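Local coordinates for enoyl-CoA hydratase (Thermus thermophilus, PDB 1WZ8), which probably catalyses the reversible addition of water to the double bond of 2-enoyl-CoA thioesters, as a hexameric member of the crotonase family, at residues A[137-142]-A[146-151]; A[165-168]-A[172-175]. One frame throughout, in Å; residues are numbered along the deposited sequence.

Contact 1 of 2, residues A[137-142]-A[146-151]; sequences LLDGHL and VAAGDH
His-141 packs against the backbone of Ala-147 and Ala-148. Its CB lies 3.6 Å from Ala-147 O and 3.8 Å from Ala-148 CA. CG stands anti to the carbonyl carbon (chi1 -72°), which sends the ring along the loop toward Asp-150. On one side of the ring, CD2 meets Val-146 CG2 at the edge, 4.0 Å away. On the other, ND1 donates to Asp-139 OD1 at 3.1 Å, near the ring plane but from above the carboxylate plane. A weak bond to OD2 accompanies it. Asp-139 OD2 also accepts from His-141 N in an Asx turn, so this carboxylate grips both ring and backbone. At the tip, NE2 hydrogen-bonds O4 of a bound 2-methyl-2,4-pentanediol, probably from the crystallisation liquor; it may mark a pocket. Water 1 donates to Asp-139 OD1 and to Asp-150 OD1, which probably eases the approach of two like charges. Asp-150 OD1 accepts from His-151 ND1 at 2.7 Å. Val-146 N closes the turn on His-141 O (3.2 Å). The loop folds back on the start of helix 141-144, past strand 136-138. Ala-148 N hydrogen-bonds Thr-217 of the second subunit. Glu-239 of helix 229-241 touches His-141, Val-146 and Asp-150, while helix 118-125 packs against His-151.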
ATOM      1  N   LEU A 137       6.535 -30.938  -0.683  1.00 11.74           N
ATOM      2  CA  LEU A 137       6.364 -29.582  -1.204  1.00 12.96           C
ATOM      3  C   LEU A 137       7.670 -28.821  -1.010  1.00 13.08           C
ATOM      4  O   LEU A 137       8.162 -28.686   0.113  1.00 14.47           O
ATOM      5  CB  LEU A 137       5.220 -28.869  -0.474  1.00 12.27           C
ATOM      6  CG  LEU A 137       3.888 -29.624  -0.463  1.00 15.58           C
ATOM      7  CD1 LEU A 137       2.857 -28.829   0.328  1.00 18.43           C
ATOM      8  CD2 LEU A 137       3.401 -29.854  -1.889  1.00 17.10           C
ATOM      9  N   LEU A 138       8.226 -28.316  -2.102  1.00 12.94           N
ATOM     10  CA  LEU A 138       9.495 -27.605  -2.033  1.00 14.55           C
ATOM     11  C   LEU A 138       9.628 -26.522  -3.097  1.00 13.10           C
ATOM     12  O   LEU A 138       9.350 -26.745  -4.271  1.00 13.70           O
ATOM     13  CB  LEU A 138      10.635 -28.615  -2.184  1.00 16.51           C
ATOM     14  CG  LEU A 138      12.099 -28.167  -2.176  1.00 19.52           C
ATOM     15  CD1 LEU A 138      12.476 -27.535  -0.848  1.00 21.46           C
ATOM     16  CD2 LEU A 138      12.955 -29.381  -2.435  1.00 19.77           C
ATOM     17  N   ASP A 139      10.042 -25.336  -2.676  1.00 13.04           N
ATOM     18  CA  ASP A 139      10.237 -24.251  -3.618  1.00 12.50           C
ATOM     19  C   ASP A 139      11.378 -24.716  -4.525  1.00 13.59           C
ATOM     20  O   ASP A 139      11.241 -24.745  -5.748  1.00 13.36           O
ATOM     21  CB  ASP A 139      10.634 -22.981  -2.886  1.00 13.17           C
ATOM     22  CG  ASP A 139      10.971 -21.858  -3.836  1.00 14.63           C
ATOM     23  OD1 ASP A 139      10.040 -21.219  -4.372  1.00 15.93           O
ATOM     24  OD2 ASP A 139      12.176 -21.634  -4.062  1.00 17.56           O
ATOM     25  N   GLY A 140      12.502 -25.066  -3.903  1.00 13.11           N
ATOM     26  CA  GLY A 140      13.652 -25.591  -4.623  1.00 15.21           C
ATOM     27  C   GLY A 140      14.571 -24.691  -5.432  1.00 15.52           C
ATOM     28  O   GLY A 140      15.583 -25.164  -5.949  1.00 16.49           O
ATOM     29  N   HIS A 141      14.257 -23.405  -5.532  1.00 15.21           N
ATOM     30  CA  HIS A 141      15.070 -22.491  -6.351  1.00 15.43           C
ATOM     31  C   HIS A 141      16.500 -22.273  -5.803  1.00 15.83           C
ATOM     32  O   HIS A 141      17.477 -22.247  -6.539  1.00 13.72           O
ATOM     33  CB  HIS A 141      14.335 -21.154  -6.443  1.00 16.94           C
ATOM     34  CG  HIS A 141      13.126 -21.303  -7.333  1.00 19.22           C
ATOM     35  ND1 HIS A 141      11.865 -21.450  -6.859  1.00 21.87           N
ATOM     36  CD2 HIS A 141      13.079 -21.316  -8.731  1.00 20.68           C
ATOM     37  CE1 HIS A 141      11.077 -21.545  -7.948  1.00 21.25           C
ATOM     38  NE2 HIS A 141      11.777 -21.469  -9.082  1.00 21.79           N
ATOM     39  N   LEU A 142      16.646 -22.108  -4.494  1.00 15.33           N
ATOM     40  CA  LEU A 142      17.964 -21.884  -3.909  1.00 18.90           C
ATOM     41  C   LEU A 142      18.905 -23.050  -4.198  1.00 20.29           C
ATOM     42  O   LEU A 142      20.116 -22.868  -4.313  1.00 20.41           O
ATOM     43  CB  LEU A 142      17.840 -21.652  -2.401  1.00 18.14           C
ATOM     44  CG  LEU A 142      17.452 -20.225  -1.977  1.00 19.57           C
ATOM     45  CD1 LEU A 142      18.550 -19.253  -2.392  1.00 19.35           C
ATOM     46  CD2 LEU A 142      16.125 -19.826  -2.611  1.00 19.36           C
ATOM     47  N   VAL A 146      19.176 -19.988  -8.014  1.00 14.18           N
ATOM     48  CA  VAL A 146      18.510 -18.731  -8.351  1.00 12.75           C
ATOM     49  C   VAL A 146      17.518 -18.358  -7.257  1.00 11.83           C
ATOM     50  O   VAL A 146      17.146 -19.191  -6.434  1.00 11.88           O
ATOM     51  CB  VAL A 146      17.754 -18.821  -9.707  1.00 14.37           C
ATOM     52  CG1 VAL A 146      18.741 -19.049 -10.844  1.00 13.18           C
ATOM     53  CG2 VAL A 146      16.730 -19.944  -9.666  1.00 14.20           C
ATOM     54  N   ALA A 147      17.100 -17.099  -7.249  1.00 12.43           N
ATOM     55  CA  ALA A 147      16.156 -16.610  -6.252  1.00 12.03           C
ATOM     56  C   ALA A 147      14.793 -17.283  -6.380  1.00 11.57           C
ATOM     57  O   ALA A 147      14.407 -17.737  -7.461  1.00 12.28           O
ATOM     58  CB  ALA A 147      16.005 -15.096  -6.386  1.00 11.90           C
ATOM     59  N   ALA A 148      14.062 -17.352  -5.269  1.00  9.91           N
ATOM     60  CA  ALA A 148      12.735 -17.956  -5.270  1.00 10.17           C
ATOM     61  C   ALA A 148      11.763 -16.913  -5.802  1.00 10.99           C
ATOM     62  O   ALA A 148      11.054 -16.262  -5.037  1.00 10.40           O
ATOM     63  CB  ALA A 148      12.341 -18.366  -3.856  1.00 10.67           C
ATOM     64  N   GLY A 149      11.717 -16.760  -7.120  1.00 11.17           N
ATOM     65  CA  GLY A 149      10.846 -15.745  -7.681  1.00 11.71           C
ATOM     66  C   GLY A 149       9.646 -16.155  -8.508  1.00 11.57           C
ATOM     67  O   GLY A 149       9.010 -15.289  -9.108  1.00 11.04           O
ATOM     68  N   ASP A 150       9.295 -17.439  -8.539  1.00 12.61           N
ATOM     69  CA  ASP A 150       8.156 -17.835  -9.358  1.00 12.50           C
ATOM     70  C   ASP A 150       6.797 -17.909  -8.665  1.00 11.41           C
ATOM     71  O   ASP A 150       5.805 -18.287  -9.290  1.00 11.72           O
ATOM     72  CB  ASP A 150       8.446 -19.149 -10.104  1.00 13.42           C
ATOM     73  CG  ASP A 150       8.555 -20.349  -9.187  1.00 15.05           C
ATOM     74  OD1 ASP A 150       8.284 -20.224  -7.979  1.00 13.98           O
ATOM     75  OD2 ASP A 150       8.911 -21.436  -9.694  1.00 18.23           O
ATOM     76  N   HIS A 151       6.743 -17.536  -7.390  1.00 12.52           N
ATOM     77  CA  HIS A 151       5.478 -17.538  -6.656  1.00 10.99           C
ATOM     78  C   HIS A 151       5.637 -17.248  -5.167  1.00 12.02           C
ATOM     79  O   HIS A 151       4.789 -16.590  -4.563  1.00 12.92           O
ATOM     80  CB  HIS A 151       4.756 -18.891  -6.792  1.00 10.45           C
ATOM     81  CG  HIS A 151       5.260 -19.937  -5.847  1.00 10.30           C
ATOM     82  ND1 HIS A 151       6.423 -20.644  -6.070  1.00 13.49           N
ATOM     83  CD2 HIS A 151       4.803 -20.338  -4.638  1.00 12.82           C
ATOM     84  CE1 HIS A 151       6.661 -21.433  -5.036  1.00 13.10           C
ATOM     85  NE2 HIS A 151       5.694 -21.265  -4.152  1.00 10.85           N
TER
HETATM   86  O   HOH W   1       9.106 -18.939  -5.891  1.00 12.34           O

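Contact 2 of 2, residues A[165-168]-A[172-175]; sequences AKYH and NEPL
His-168 carries this contact, with its ring edge on the carbonyl of Glu-173 and one face under the side chain of Leu-175. Its ND1 donates to Glu-173 O at 2.9 Å with an N-H...O angle of 162°. The oxygen lies close to the imidazole plane, but the donor sits well above the carbonyl plane. Leu-175 comes over one face and crosses the histidine at about a right angle. Its CG is 3.7 Å from the ring centroid, a CH-pi contact, and its CD2 reaches 3.4 Å from CE1 of His-168. Tyr-167 CD2 lies over the opposite face, so the imidazole is sandwiched. The ND1 bond and the groups on the two faces probably hold the ring's rotation. The backbone explains how the two segments come together. Helix 162-171 ends, and Asn-172 takes a left-handed conformation with positive phi that turns the chain back over the last turn of the helix. Glu-173 N makes a weak bond to His-168 O at 3.2 Å. In this crotonase-type fold the chain then enters strand 175-176, an edge strand of the small three-stranded sheet, antiparallel to strand 136-138. Replacing His-168 by a leucine would probably leave Glu-173 O without this donor and free Leu-175 from its flat partner. Glu-173 points its CB toward the helix, 3.6 Å from His-168 ND1. Its chain bends at chi2 (-63°), and CG passes 4.1 Å from Tyr-167 CE2. Its OE2 forms a salt bridge with Arg-205 of the second subunit. Trp-156 and Leu-183 of the same chain pack on both His-168 and Leu-175.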
ATOM      1  N   ALA A 165       8.304 -18.855   6.131  1.00 10.19           N
ATOM      2  CA  ALA A 165       8.611 -18.635   4.721  1.00 10.31           C
ATOM      3  C   ALA A 165      10.125 -18.523   4.534  1.00 10.98           C
ATOM      4  O   ALA A 165      10.701 -19.198   3.681  1.00 11.28           O
ATOM      5  CB  ALA A 165       7.925 -17.367   4.222  1.00 10.48           C
ATOM      6  N   LYS A 166      10.772 -17.678   5.330  1.00 11.29           N
ATOM      7  CA  LYS A 166      12.218 -17.516   5.200  1.00 12.35           C
ATOM      8  C   LYS A 166      12.973 -18.804   5.479  1.00 13.13           C
ATOM      9  O   LYS A 166      13.959 -19.112   4.810  1.00 14.33           O
ATOM     10  CB  LYS A 166      12.726 -16.412   6.129  1.00 11.43           C
ATOM     11  CG  LYS A 166      12.436 -15.018   5.616  1.00 13.39           C
ATOM     12  CD  LYS A 166      13.052 -13.964   6.503  1.00 13.46           C
ATOM     13  CE  LYS A 166      13.014 -12.609   5.828  1.00 14.00           C
ATOM     14  NZ  LYS A 166      13.675 -11.587   6.679  1.00 11.35           N
ATOM     15  N   TYR A 167      12.509 -19.558   6.466  1.00 12.52           N
ATOM     16  CA  TYR A 167      13.163 -20.808   6.826  1.00 14.60           C
ATOM     17  C   TYR A 167      13.119 -21.842   5.698  1.00 14.82           C
ATOM     18  O   TYR A 167      14.144 -22.420   5.334  1.00 14.20           O
ATOM     19  CB  TYR A 167      12.512 -21.396   8.076  1.00 14.99           C
ATOM     20  CG  TYR A 167      13.133 -22.696   8.526  1.00 17.10           C
ATOM     21  CD1 TYR A 167      14.378 -22.718   9.152  1.00 17.77           C
ATOM     22  CD2 TYR A 167      12.473 -23.907   8.324  1.00 18.67           C
ATOM     23  CE1 TYR A 167      14.950 -23.919   9.574  1.00 18.57           C
ATOM     24  CE2 TYR A 167      13.039 -25.111   8.738  1.00 20.61           C
ATOM     25  CZ  TYR A 167      14.274 -25.109   9.362  1.00 20.18           C
ATOM     26  OH  TYR A 167      14.824 -26.298   9.786  1.00 23.04           O
ATOM     27  N   HIS A 168      11.938 -22.068   5.134  1.00 13.45           N
ATOM     28  CA  HIS A 168      11.808 -23.057   4.071  1.00 14.18           C
ATOM     29  C   HIS A 168      12.312 -22.609   2.706  1.00 14.46           C
ATOM     30  O   HIS A 168      12.801 -23.430   1.929  1.00 16.72           O
ATOM     31  CB  HIS A 168      10.353 -23.535   3.978  1.00 12.68           C
ATOM     32  CG  HIS A 168       9.943 -24.401   5.132  1.00 14.88           C
ATOM     33  ND1 HIS A 168      10.363 -25.709   5.262  1.00 15.25           N
ATOM     34  CD2 HIS A 168       9.237 -24.120   6.252  1.00 13.91           C
ATOM     35  CE1 HIS A 168       9.937 -26.192   6.415  1.00 14.89           C
ATOM     36  NE2 HIS A 168       9.253 -25.248   7.037  1.00 14.11           N
ATOM     37  N   ASN A 172      15.931 -24.160   1.575  1.00 19.57           N
ATOM     38  CA  ASN A 172      15.503 -25.187   0.647  1.00 21.84           C
ATOM     39  C   ASN A 172      15.042 -26.411   1.434  1.00 19.88           C
ATOM     40  O   ASN A 172      15.263 -27.550   1.021  1.00 21.48           O
ATOM     41  CB  ASN A 172      16.659 -25.552  -0.281  1.00 23.64           C
ATOM     42  CG  ASN A 172      16.188 -26.018  -1.630  1.00 27.47           C
ATOM     43  OD1 ASN A 172      15.735 -25.224  -2.455  1.00 35.69           O
ATOM     44  ND2 ASN A 172      16.292 -27.319  -1.866  1.00 26.16           N
ATOM     45  N   GLU A 173      14.413 -26.165   2.577  1.00 17.67           N
ATOM     46  CA  GLU A 173      13.904 -27.240   3.423  1.00 18.11           C
ATOM     47  C   GLU A 173      12.528 -27.697   2.957  1.00 15.75           C
ATOM     48  O   GLU A 173      11.581 -26.912   2.927  1.00 14.09           O
ATOM     49  CB  GLU A 173      13.811 -26.779   4.878  1.00 20.14           C
ATOM     50  CG  GLU A 173      15.045 -27.094   5.695  1.00 26.06           C
ATOM     51  CD  GLU A 173      15.281 -28.590   5.810  1.00 25.28           C
ATOM     52  OE1 GLU A 173      14.468 -29.281   6.462  1.00 27.42           O
ATOM     53  OE2 GLU A 173      16.279 -29.069   5.241  1.00 29.44           O
ATOM     54  N   PRO A 174      12.400 -28.978   2.583  1.00 13.27           N
ATOM     55  CA  PRO A 174      11.105 -29.482   2.128  1.00 14.04           C
ATOM     56  C   PRO A 174      10.073 -29.566   3.255  1.00 13.45           C
ATOM     57  O   PRO A 174      10.412 -29.568   4.437  1.00 12.60           O
ATOM     58  CB  PRO A 174      11.453 -30.860   1.572  1.00 16.41           C
ATOM     59  CG  PRO A 174      12.573 -31.293   2.468  1.00 14.90           C
ATOM     60  CD  PRO A 174      13.418 -30.045   2.563  1.00 15.71           C
ATOM     61  N   LEU A 175       8.808 -29.615   2.865  1.00 12.87           N
ATOM     62  CA  LEU A 175       7.706 -29.743   3.805  1.00 13.42           C
ATOM     63  C   LEU A 175       6.899 -30.953   3.374  1.00 12.39           C
ATOM     64  O   LEU A 175       6.779 -31.230   2.182  1.00 12.93           O
ATOM     65  CB  LEU A 175       6.790 -28.517   3.753  1.00 11.50           C
ATOM     66  CG  LEU A 175       7.144 -27.273   4.564  1.00 13.62           C
ATOM     67  CD1 LEU A 175       6.349 -26.102   4.012  1.00 15.69           C
ATOM     68  CD2 LEU A 175       6.835 -27.482   6.052  1.00  9.00           C
TER

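Overall arrangement
Coming from the N terminus, the chain builds most of the large sheet before it reaches strand 136-138 and helix 141-144. Contact 1 closes the loop that follows, before helix 152-155. Two short helices later, helix 162-171 ends and contact 2 closes the turn into strand 175-176. The contacts are in series, neither nested nor crossing. Their centres lie about 10 Å apart. They meet where strand 136-138 pairs with strand 175-176: Leu-137 N is 2.9 Å from Leu-175 O, probably a hydrogen bond. Leu-138 CD1 also packs against Asn-172 O. The three-stranded sheet therefore joins both turns. The two contacts lie on the same side of the chain's centre, and both reach the second subunit.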